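Local coordinates for sulfotransferase (Alicyclobacillus acidocaldarius subsp. acidocaldarius, PDB 3RNL), which probably acts as a sulfotransferase, moving a sulfuryl group from a donor to an acceptor, and binds magnesium, at residues A7-F12 and R75-V80; S23-L28 and I34-K39. All coordinates share one frame; numbering follows the deposited sequence. Where two conformers were deposited one is given.

Overall arrangement
Both contacts lie along the parallel sheet of an alpha-beta-alpha sandwich. Contact 1 joins the lead-in to strand 11-13 with the loop that follows helix 70-75. It is partly buried and sits nearer the periphery. Contact 2 packs helix 21-29 against strand 34-35 and the residues after it. All its touching residues are buried. Contact 2 is nested along the chain inside the loop closed by contact 1, and the two touch where V80 and L76 meet Y35, P37 and K39. Contact 1 is apolar packing with a CH-pi element. Contact 2 adds a buried carboxylate, a shared water and a magnesium ligand.

Contact 1: A7-F12 and R75-V80; sequences ARPNFF and RLFDGV
The backbones come closest at A7 and F77, whose CA atoms lie 5.7 Å apart, and no hydrogen bond crosses between the segments. F77 to V80 form a type I beta turn, closed by the bond from V80 N to F77 O at 3.1 Å. The A7 methyl sits against this turn. Its CB lies 3.4 Å from F77 O and also meets the side chain of V80, with the two CB atoms 3.7 Å apart. V80 adds its CG2 branch to the same patch, 3.9 Å from A7 CB.

The F77 ring carries the other half of the contact. With CG beside the backbone N and anti to the carbonyl carbon (chi1 -52°), the ring is carried out to P9. The proline crosses it at about a right angle and lays CD over one face. P9 CD is 3.8 Å from the centroid of the F77 ring and 18° off the ring normal, a CH-pi contact. P9 CB and CG rest near the far end of the ring, around CZ. L76 CB lies over the opposite face. Y73 of helix 70-75 meets the ring edge-to-face, and V86 of strand 85-89 touches both F77 and V80. An alanine here has no ring for P9 CD to rest on, and would probably leave a gap between the loop and strand 85-89 and Y73 without one of its aromatic neighbours.

R8 NH1 bonds to P9 O at 2.9 Å, with a bent N-H...O angle of 135°. N10 OD1 takes a bond from V86 N and ND2 gives one to R84 O, which ties the segment to strand 85-89 and the residue before it. Across the contact itself, cohesion thus comes from apolar packing and the proline-ring interaction; the hydrogen bonds lie within each segment or run to other parts of the fold.

Contact 2: S23-L28 and I34-K39; sequences SLDRYL and IYIPPK. With MG (magnesium ion), chain B.
L28 on helix 21-29 packs against I34, at the start of strand 34-35. The two elements belong to the parallel alpha/beta fold of the P-loop NTPase clan, in which the helix leads from strand 11-13 to this edge strand.

I34 can be followed outward. Its CB lies 3.4 Å from L28 O. There the side chain forks. CG2 stays by the same carbonyl, 3.6 Å from L28 O. CG1, anti to the I34 carbonyl carbon (chi1 -59°), passes L28 O at 4.0 Å. CD1 still borders that oxygen and also meets the leucine branch, with I34 CD1 3.9 Å from L28 CD2. The two side chains cross at a slant. L28 also touches L113 of strand 111-116 and V199 of helix 195-206.

About one turn back along the helix, the D25 carboxylate meets I36. I36 CG2 approaches it, 3.6 Å from D25 OD2, while I36 CD1 lies 4.2 Å from L28 CB. The acid is not left to apolar neighbours: K40 NZ forms a salt bridge with OD2. Water 1 donates to I36 O at 2.8 Å and more weakly to D25 OD1, bridging the segments.

Where the helix ends, magnesium joins both elements. It is bound by the backbone O atoms of S29 and H31, by waters 2, 3 and 4, and by I34 O at 2.4 Å.

Contact 1: A7-F12 and R75-V80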
ATOM      1  N   ALA A   7      -0.155 -23.985   5.319  1.00 38.04           N
ATOM      2  CA  ALA A   7       0.034 -22.848   4.417  1.00 27.13           C
ATOM      3  C   ALA A   7       0.194 -21.528   5.160  1.00 25.38           C
ATOM      4  O   ALA A   7      -0.563 -21.226   6.078  1.00 20.72           O
ATOM      5  CB  ALA A   7      -1.121 -22.749   3.438  1.00 31.18           C
ATOM      6  N   ARG A   8       1.201 -20.751   4.774  1.00 20.41           N
ATOM      7  CA  ARG A   8       1.415 -19.447   5.378  1.00 21.17           C
ATOM      8  C   ARG A   8       2.025 -18.484   4.363  1.00 14.85           C
ATOM      9  O   ARG A   8       2.635 -18.924   3.379  1.00 18.01           O
ATOM     10  CB  ARG A   8       2.266 -19.571   6.642  1.00 28.29           C
ATOM     11  CG  ARG A   8       3.487 -20.428   6.473  1.00 34.96           C
ATOM     12  CD  ARG A   8       4.568 -19.652   5.763  1.00 51.01           C
ATOM     13  NE  ARG A   8       5.859 -19.771   6.431  1.00 53.95           N
ATOM     14  CZ  ARG A   8       6.860 -18.922   6.246  1.00 45.92           C
ATOM     15  NH1 ARG A   8       6.702 -17.891   5.427  1.00 25.31           N
ATOM     16  NH2 ARG A   8       8.009 -19.095   6.889  1.00 44.81           N
ATOM     17  N   PRO A   9       1.835 -17.178   4.576  1.00 14.92           N
ATOM     18  CA  PRO A   9       2.348 -16.185   3.623  1.00 14.19           C
ATOM     19  C   PRO A   9       3.864 -16.058   3.692  1.00 17.24           C
ATOM     20  O   PRO A   9       4.467 -16.180   4.770  1.00 16.43           O
ATOM     21  CB  PRO A   9       1.680 -14.893   4.070  1.00 12.48           C
ATOM     22  CG  PRO A   9       1.461 -15.091   5.557  1.00 13.25           C
ATOM     23  CD  PRO A   9       1.128 -16.553   5.710  1.00 15.38           C
ATOM     24  N   ASN A  10       4.499 -16.032   2.537  1.00 12.88           N
ATOM     25  CA  ASN A  10       5.888 -15.595   2.435  1.00 12.54           C
ATOM     26  C   ASN A  10       6.189 -14.243   1.780  1.00 11.26           C
ATOM     27  O   ASN A  10       7.360 -13.923   1.555  1.00 11.42           O
ATOM     28  CB  ASN A  10       6.779 -16.714   1.935  1.00 12.54           C
ATOM     29  CG  ASN A  10       6.346 -17.215   0.589  1.00 12.59           C
ATOM     30  OD1 ASN A  10       5.677 -16.509  -0.150  1.00 13.91           O
ATOM     31  ND2 ASN A  10       6.717 -18.449   0.267  1.00 20.17           N
ATOM     32  N   PHE A  11       5.155 -13.524   1.359  1.00 10.86           N
ATOM     33  CA  PHE A  11       5.352 -12.152   0.893  1.00 10.40           C
ATOM     34  C   PHE A  11       4.129 -11.313   1.216  1.00 10.13           C
ATOM     35  O   PHE A  11       3.038 -11.856   1.464  1.00 10.32           O
ATOM     36  CB  PHE A  11       5.745 -12.090  -0.604  1.00 10.41           C
ATOM     37  CG  PHE A  11       4.603 -12.304  -1.578  1.00 11.58           C
ATOM     38  CD1 PHE A  11       3.930 -11.220  -2.134  1.00 10.59           C
ATOM     39  CD2 PHE A  11       4.264 -13.591  -1.998  1.00 11.60           C
ATOM     40  CE1 PHE A  11       2.885 -11.411  -3.062  1.00 13.45           C
ATOM     41  CE2 PHE A  11       3.235 -13.798  -2.922  1.00 11.14           C
ATOM     42  CZ  PHE A  11       2.543 -12.701  -3.459  1.00 11.86           C
ATOM     43  N   PHE A  12       4.317  -9.998   1.270  1.00  9.84           N
ATOM     44  CA  PHE A  12       3.207  -9.106   1.576  1.00  9.69           C
ATOM     45  C   PHE A  12       3.261  -7.931   0.645  1.00  9.60           C
ATOM     46  O   PHE A  12       4.338  -7.426   0.345  1.00 11.51           O
ATOM     47  CB  PHE A  12       3.318  -8.597   3.023  1.00  9.64           C
ATOM     48  CG  PHE A  12       3.282  -9.705   4.041  1.00 11.40           C
ATOM     49  CD1 PHE A  12       2.073 -10.191   4.505  1.00 10.65           C
ATOM     50  CD2 PHE A  12       4.450 -10.252   4.534  1.00 13.39           C
ATOM     51  CE1 PHE A  12       2.034 -11.217   5.427  1.00 11.42           C
ATOM     52  CE2 PHE A  12       4.416 -11.277   5.475  1.00 16.47           C
ATOM     53  CZ  PHE A  12       3.205 -11.759   5.917  1.00 15.78           C
ATOM     54  N   ARG A  75      -6.428 -19.004   8.430  1.00 14.81           N
ATOM     55  CA  ARG A  75      -7.418 -19.644   7.557  1.00 14.27           C
ATOM     56  C   ARG A  75      -7.549 -18.965   6.188  1.00 19.30           C
ATOM     57  O   ARG A  75      -8.102 -19.553   5.260  1.00 19.25           O
ATOM     58  CB  ARG A  75      -8.791 -19.782   8.237  1.00 17.46           C
ATOM     59  CG  ARG A  75      -8.824 -20.851   9.337  1.00 19.02           C
ATOM     60  CD  ARG A  75     -10.256 -21.156   9.816  1.00 21.78           C
ATOM     61  NE  ARG A  75     -10.974 -19.955  10.241  1.00 23.54           N
ATOM     62  CZ  ARG A  75     -11.036 -19.507  11.495  1.00 28.52           C
ATOM     63  NH1 ARG A  75     -10.417 -20.157  12.474  1.00 26.90           N
ATOM     64  NH2 ARG A  75     -11.725 -18.400  11.770  1.00 27.26           N
ATOM     65  N   LEU A  76      -7.036 -17.746   6.052  1.00 17.76           N
ATOM     66  CA  LEU A  76      -7.048 -17.078   4.745  1.00 15.43           C
ATOM     67  C   LEU A  76      -6.276 -17.886   3.714  1.00 16.86           C
ATOM     68  O   LEU A  76      -6.472 -17.730   2.508  1.00 18.74           O
ATOM     69  CB  LEU A  76      -6.401 -15.700   4.837  1.00 15.38           C
ATOM     70  CG  LEU A  76      -7.188 -14.675   5.639  1.00 12.78           C
ATOM     71  CD1 LEU A  76      -6.488 -13.312   5.544  1.00 16.49           C
ATOM     72  CD2 LEU A  76      -8.640 -14.593   5.134  1.00 15.57           C
ATOM     73  N   PHE A  77      -5.346 -18.699   4.201  1.00 14.60           N
ATOM     74  CA  PHE A  77      -4.436 -19.424   3.320  1.00 16.15           C
ATOM     75  C   PHE A  77      -4.876 -20.851   3.025  1.00 21.99           C
ATOM     76  O   PHE A  77      -4.140 -21.624   2.411  1.00 21.69           O
ATOM     77  CB  PHE A  77      -3.004 -19.293   3.837  1.00 17.46           C
ATOM     78  CG  PHE A  77      -2.625 -17.862   4.073  1.00 17.85           C
ATOM     79  CD1 PHE A  77      -2.283 -17.040   3.003  1.00 17.35           C
ATOM     80  CD2 PHE A  77      -2.727 -17.302   5.337  1.00 16.07           C
ATOM     81  CE1 PHE A  77      -1.996 -15.704   3.197  1.00 15.40           C
ATOM     82  CE2 PHE A  77      -2.431 -15.963   5.542  1.00 14.99           C
ATOM     83  CZ  PHE A  77      -2.067 -15.159   4.467  1.00 17.41           C
ATOM     84  N   ASP A  78      -6.066 -21.207   3.497  1.00 19.13           N
ATOM     85  CA  ASP A  78      -6.570 -22.569   3.292  1.00 22.68           C
ATOM     86  C   ASP A  78      -6.616 -22.986   1.814  1.00 22.44           C
ATOM     87  O   ASP A  78      -6.525 -24.169   1.500  1.00 25.72           O
ATOM     88  CB  ASP A  78      -7.954 -22.739   3.932  1.00 34.08           C
ATOM     89  CG  ASP A  78      -7.884 -22.896   5.446  1.00 46.52           C
ATOM     90  OD1 ASP A  78      -6.768 -23.091   5.985  1.00 43.03           O
ATOM     91  OD2 ASP A  78      -8.947 -22.835   6.098  1.00 45.51           O
ATOM     92  N   GLY A  79      -6.751 -22.015   0.915  1.00 21.01           N
ATOM     93  CA  GLY A  79      -6.857 -22.308  -0.505  1.00 23.68           C
ATOM     94  C   GLY A  79      -5.545 -22.549  -1.233  1.00 25.57           C
ATOM     95  O   GLY A  79      -5.544 -22.910  -2.413  1.00 23.12           O
ATOM     96  N   VAL A  80      -4.421 -22.345  -0.547  1.00 19.61           N
ATOM     97  CA  VAL A  80      -3.125 -22.638  -1.150  1.00 17.43           C
ATOM     98  C   VAL A  80      -3.020 -24.116  -1.513  1.00 27.59           C
ATOM     99  O   VAL A  80      -3.366 -24.981  -0.703  1.00 24.41           O
ATOM    100  CB  VAL A  80      -1.963 -22.329  -0.171  1.00 19.31           C
ATOM    101  CG1 VAL A  80      -0.636 -22.857  -0.729  1.00 25.91           C
ATOM    102  CG2 VAL A  80      -1.872 -20.838   0.127  1.00 15.95           C
TER

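Contact 2: S23-L28 and I34-K39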
ATOM      1  N   SER A  23      -4.456  -3.769  -8.856  0.71 19.25           N
ATOM      2  CA  SER A  23      -4.175  -4.399 -10.139  0.71 18.32           C
ATOM      3  C   SER A  23      -2.972  -5.331 -10.027  0.71 17.43           C
ATOM      4  O   SER A  23      -2.983  -6.447 -10.547  0.71 19.56           O
ATOM      5  CB  SER A  23      -3.944  -3.346 -11.227  0.71 19.42           C
ATOM      6  OG  SER A  23      -5.134  -2.617 -11.455  0.71 21.79           O
ATOM      7  N   LEU A  24      -1.936  -4.881  -9.326  1.00 16.18           N
ATOM      8  CA  LEU A  24      -0.746  -5.708  -9.170  1.00 16.70           C
ATOM      9  C   LEU A  24      -1.115  -7.054  -8.540  1.00 16.57           C
ATOM     10  O   LEU A  24      -0.683  -8.121  -8.993  1.00 14.17           O
ATOM     11  CB  LEU A  24       0.296  -4.987  -8.313  1.00 14.73           C
ATOM     12  CG  LEU A  24       1.565  -5.791  -8.026  1.00 14.83           C
ATOM     13  CD1 LEU A  24       2.303  -6.055  -9.331  1.00 21.69           C
ATOM     14  CD2 LEU A  24       2.454  -5.037  -7.037  1.00 21.94           C
ATOM     15  N   ASP A  25      -1.900  -6.998  -7.468  1.00 13.11           N
ATOM     16  CA  ASP A  25      -2.387  -8.206  -6.804  1.00 15.54           C
ATOM     17  C   ASP A  25      -3.131  -9.112  -7.805  1.00 14.99           C
ATOM     18  O   ASP A  25      -2.874 -10.312  -7.879  1.00 16.32           O
ATOM     19  CB  ASP A  25      -3.280  -7.791  -5.619  1.00 21.86           C
ATOM     20  CG  ASP A  25      -4.015  -8.958  -4.964  1.00 37.82           C
ATOM     21  OD1 ASP A  25      -4.241  -9.995  -5.621  1.00 41.81           O
ATOM     22  OD2 ASP A  25      -4.400  -8.815  -3.775  1.00 38.23           O
ATOM     23  N   ARG A  26      -4.047  -8.530  -8.574  1.00 13.66           N
ATOM     24  CA  ARG A  26      -4.805  -9.298  -9.559  1.00 19.06           C
ATOM     25  C   ARG A  26      -3.886 -10.002 -10.565  1.00 22.57           C
ATOM     26  O   ARG A  26      -4.052 -11.191 -10.865  1.00 21.09           O
ATOM     27  CB  ARG A  26      -5.809  -8.380 -10.268  1.00 22.72           C
ATOM     28  CG  ARG A  26      -6.649  -9.059 -11.338  1.00 38.83           C
ATOM     29  CD  ARG A  26      -7.930  -8.262 -11.594  1.00 47.39           C
ATOM     30  NE  ARG A  26      -7.675  -6.823 -11.604  1.00 49.24           N
ATOM     31  CZ  ARG A  26      -7.337  -6.133 -12.689  1.00 48.64           C
ATOM     32  NH1 ARG A  26      -7.226  -6.755 -13.856  1.00 50.57           N
ATOM     33  NH2 ARG A  26      -7.119  -4.821 -12.607  1.00 40.30           N
ATOM     34  N   TYR A  27      -2.908  -9.269 -11.085  1.00 17.12           N
ATOM     35  CA  TYR A  27      -1.980  -9.848 -12.053  1.00 16.18           C
ATOM     36  C   TYR A  27      -1.101 -10.957 -11.464  1.00 16.42           C
ATOM     37  O   TYR A  27      -0.892 -11.987 -12.102  1.00 17.64           O
ATOM     38  CB  TYR A  27      -1.098  -8.768 -12.665  1.00 14.91           C
ATOM     39  CG  TYR A  27      -1.864  -7.692 -13.386  1.00 15.78           C
ATOM     40  CD1 TYR A  27      -3.126  -7.944 -13.919  1.00 18.86           C
ATOM     41  CD2 TYR A  27      -1.329  -6.422 -13.535  1.00 19.60           C
ATOM     42  CE1 TYR A  27      -3.835  -6.946 -14.579  1.00 25.20           C
ATOM     43  CE2 TYR A  27      -2.029  -5.420 -14.193  1.00 21.18           C
ATOM     44  CZ  TYR A  27      -3.280  -5.694 -14.714  1.00 27.04           C
ATOM     45  OH  TYR A  27      -3.969  -4.702 -15.374  1.00 28.60           O
ATOM     46  N   LEU A  28      -0.552 -10.735 -10.272  1.00 13.34           N
ATOM     47  CA  LEU A  28       0.300 -11.754  -9.659  1.00 13.42           C
ATOM     48  C   LEU A  28      -0.482 -13.021  -9.341  1.00 15.91           C
ATOM     49  O   LEU A  28       0.035 -14.134  -9.489  1.00 15.56           O
ATOM     50  CB  LEU A  28       0.964 -11.217  -8.391  1.00 12.21           C
ATOM     51  CG  LEU A  28       2.049 -10.178  -8.664  1.00 13.57           C
ATOM     52  CD1 LEU A  28       2.509  -9.547  -7.354  1.00 14.02           C
ATOM     53  CD2 LEU A  28       3.233 -10.784  -9.406  1.00 18.26           C
ATOM     54  N   ILE A  34       1.874 -18.561  -7.738  1.00 15.56           N
ATOM     55  CA  ILE A  34       1.594 -17.547  -6.714  1.00 13.22           C
ATOM     56  C   ILE A  34       0.160 -17.667  -6.215  1.00 18.70           C
ATOM     57  O   ILE A  34      -0.769 -17.750  -7.022  1.00 15.83           O
ATOM     58  CB  ILE A  34       1.768 -16.135  -7.297  1.00 14.53           C
ATOM     59  CG1 ILE A  34       3.196 -15.946  -7.814  1.00 15.34           C
ATOM     60  CG2 ILE A  34       1.428 -15.059  -6.249  1.00 13.52           C
ATOM     61  CD1 ILE A  34       3.422 -14.575  -8.466  1.00 14.69           C
ATOM     62  N   TYR A  35      -0.035 -17.659  -4.897  1.00 13.78           N
ATOM     63  CA  TYR A  35      -1.386 -17.633  -4.334  1.00 13.34           C
ATOM     64  C   TYR A  35      -1.575 -16.399  -3.470  1.00 16.77           C
ATOM     65  O   TYR A  35      -0.743 -16.116  -2.618  1.00 12.34           O
ATOM     66  CB  TYR A  35      -1.669 -18.863  -3.463  1.00 14.02           C
ATOM     67  CG  TYR A  35      -3.088 -18.842  -2.937  1.00 15.42           C
ATOM     68  CD1 TYR A  35      -4.131 -19.347  -3.709  1.00 20.23           C
ATOM     69  CD2 TYR A  35      -3.393 -18.287  -1.700  1.00 15.56           C
ATOM     70  CE1 TYR A  35      -5.436 -19.318  -3.261  1.00 24.50           C
ATOM     71  CE2 TYR A  35      -4.709 -18.258  -1.239  1.00 17.61           C
ATOM     72  CZ  TYR A  35      -5.720 -18.774  -2.030  1.00 23.03           C
ATOM     73  OH  TYR A  35      -7.030 -18.742  -1.610  1.00 25.41           O
ATOM     74  N   ILE A  36      -2.590 -15.608  -3.787  1.00 14.61           N
ATOM     75  CA  ILE A  36      -3.064 -14.510  -2.948  1.00 13.33           C
ATOM     76  C   ILE A  36      -4.536 -14.707  -2.595  1.00 15.16           C
ATOM     77  O   ILE A  36      -5.341 -14.907  -3.509  1.00 14.21           O
ATOM     78  CB  ILE A  36      -2.834 -13.139  -3.593  1.00 13.13           C
ATOM     79  CG1 ILE A  36      -1.346 -12.947  -3.898  1.00 13.02           C
ATOM     80  CG2 ILE A  36      -3.326 -12.040  -2.652  1.00 14.11           C
ATOM     81  CD1 ILE A  36      -1.083 -11.702  -4.711  1.00 15.71           C
ATOM     82  N   PRO A  37      -4.889 -14.765  -1.302  1.00 12.82           N
ATOM     83  CA  PRO A  37      -6.305 -15.000  -0.989  1.00 16.86           C
ATOM     84  C   PRO A  37      -7.220 -13.882  -1.480  1.00 14.27           C
ATOM     85  O   PRO A  37      -6.765 -12.766  -1.684  1.00 14.20           O
ATOM     86  CB  PRO A  37      -6.332 -15.066   0.546  1.00 19.99           C
ATOM     87  CG  PRO A  37      -5.107 -14.370   0.993  1.00 21.25           C
ATOM     88  CD  PRO A  37      -4.072 -14.581  -0.089  1.00 16.12           C
ATOM     89  N   PRO A  38      -8.511 -14.194  -1.690  1.00 15.40           N
ATOM     90  CA  PRO A  38      -9.460 -13.170  -2.150  1.00 16.06           C
ATOM     91  C   PRO A  38      -9.680 -12.048  -1.123  1.00 27.82           C
ATOM     92  O   PRO A  38     -10.243 -11.008  -1.456  1.00 33.66           O
ATOM     93  CB  PRO A  38     -10.747 -13.965  -2.457  1.00 20.93           C
ATOM     94  CG  PRO A  38     -10.595 -15.273  -1.720  1.00 24.15           C
ATOM     95  CD  PRO A  38      -9.105 -15.542  -1.633  1.00 22.86           C
ATOM     96  N   LYS A  39      -9.246 -12.261   0.113  1.00 19.33           N
ATOM     97  CA  LYS A  39      -9.382 -11.250   1.163  1.00 17.39           C
ATOM     98  C   LYS A  39      -8.295 -10.186   1.071  1.00 15.82           C
ATOM     99  O   LYS A  39      -7.113 -10.501   1.147  1.00 17.55           O
ATOM    100  CB  LYS A  39      -9.311 -11.922   2.537  1.00 15.77           C
ATOM    101  CG  LYS A  39      -9.319 -10.960   3.716  1.00 14.61           C
ATOM    102  CD  LYS A  39     -10.640 -10.240   3.809  1.00 17.45           C
ATOM    103  CE  LYS A  39     -10.630  -9.295   4.997  1.00 19.76           C
ATOM    104  NZ  LYS A  39     -11.978  -8.682   5.162  1.00 28.56           N
TER
HETATM  105 MG    MG B 311      -2.042 -18.262  -8.924  1.00 20.84          MG
HETATM  106  O   HOH W   1      -6.169 -12.863  -5.247  1.00 32.66           O
HETATM  107  O   HOH W   2      -4.266 -18.577  -7.632  1.00 36.73           O
HETATM  108  O   HOH W   3      -3.192 -19.155 -11.006  1.00 26.54           O
HETATM  109  O   HOH W   4      -2.042 -20.753  -8.432  1.00 29.65           O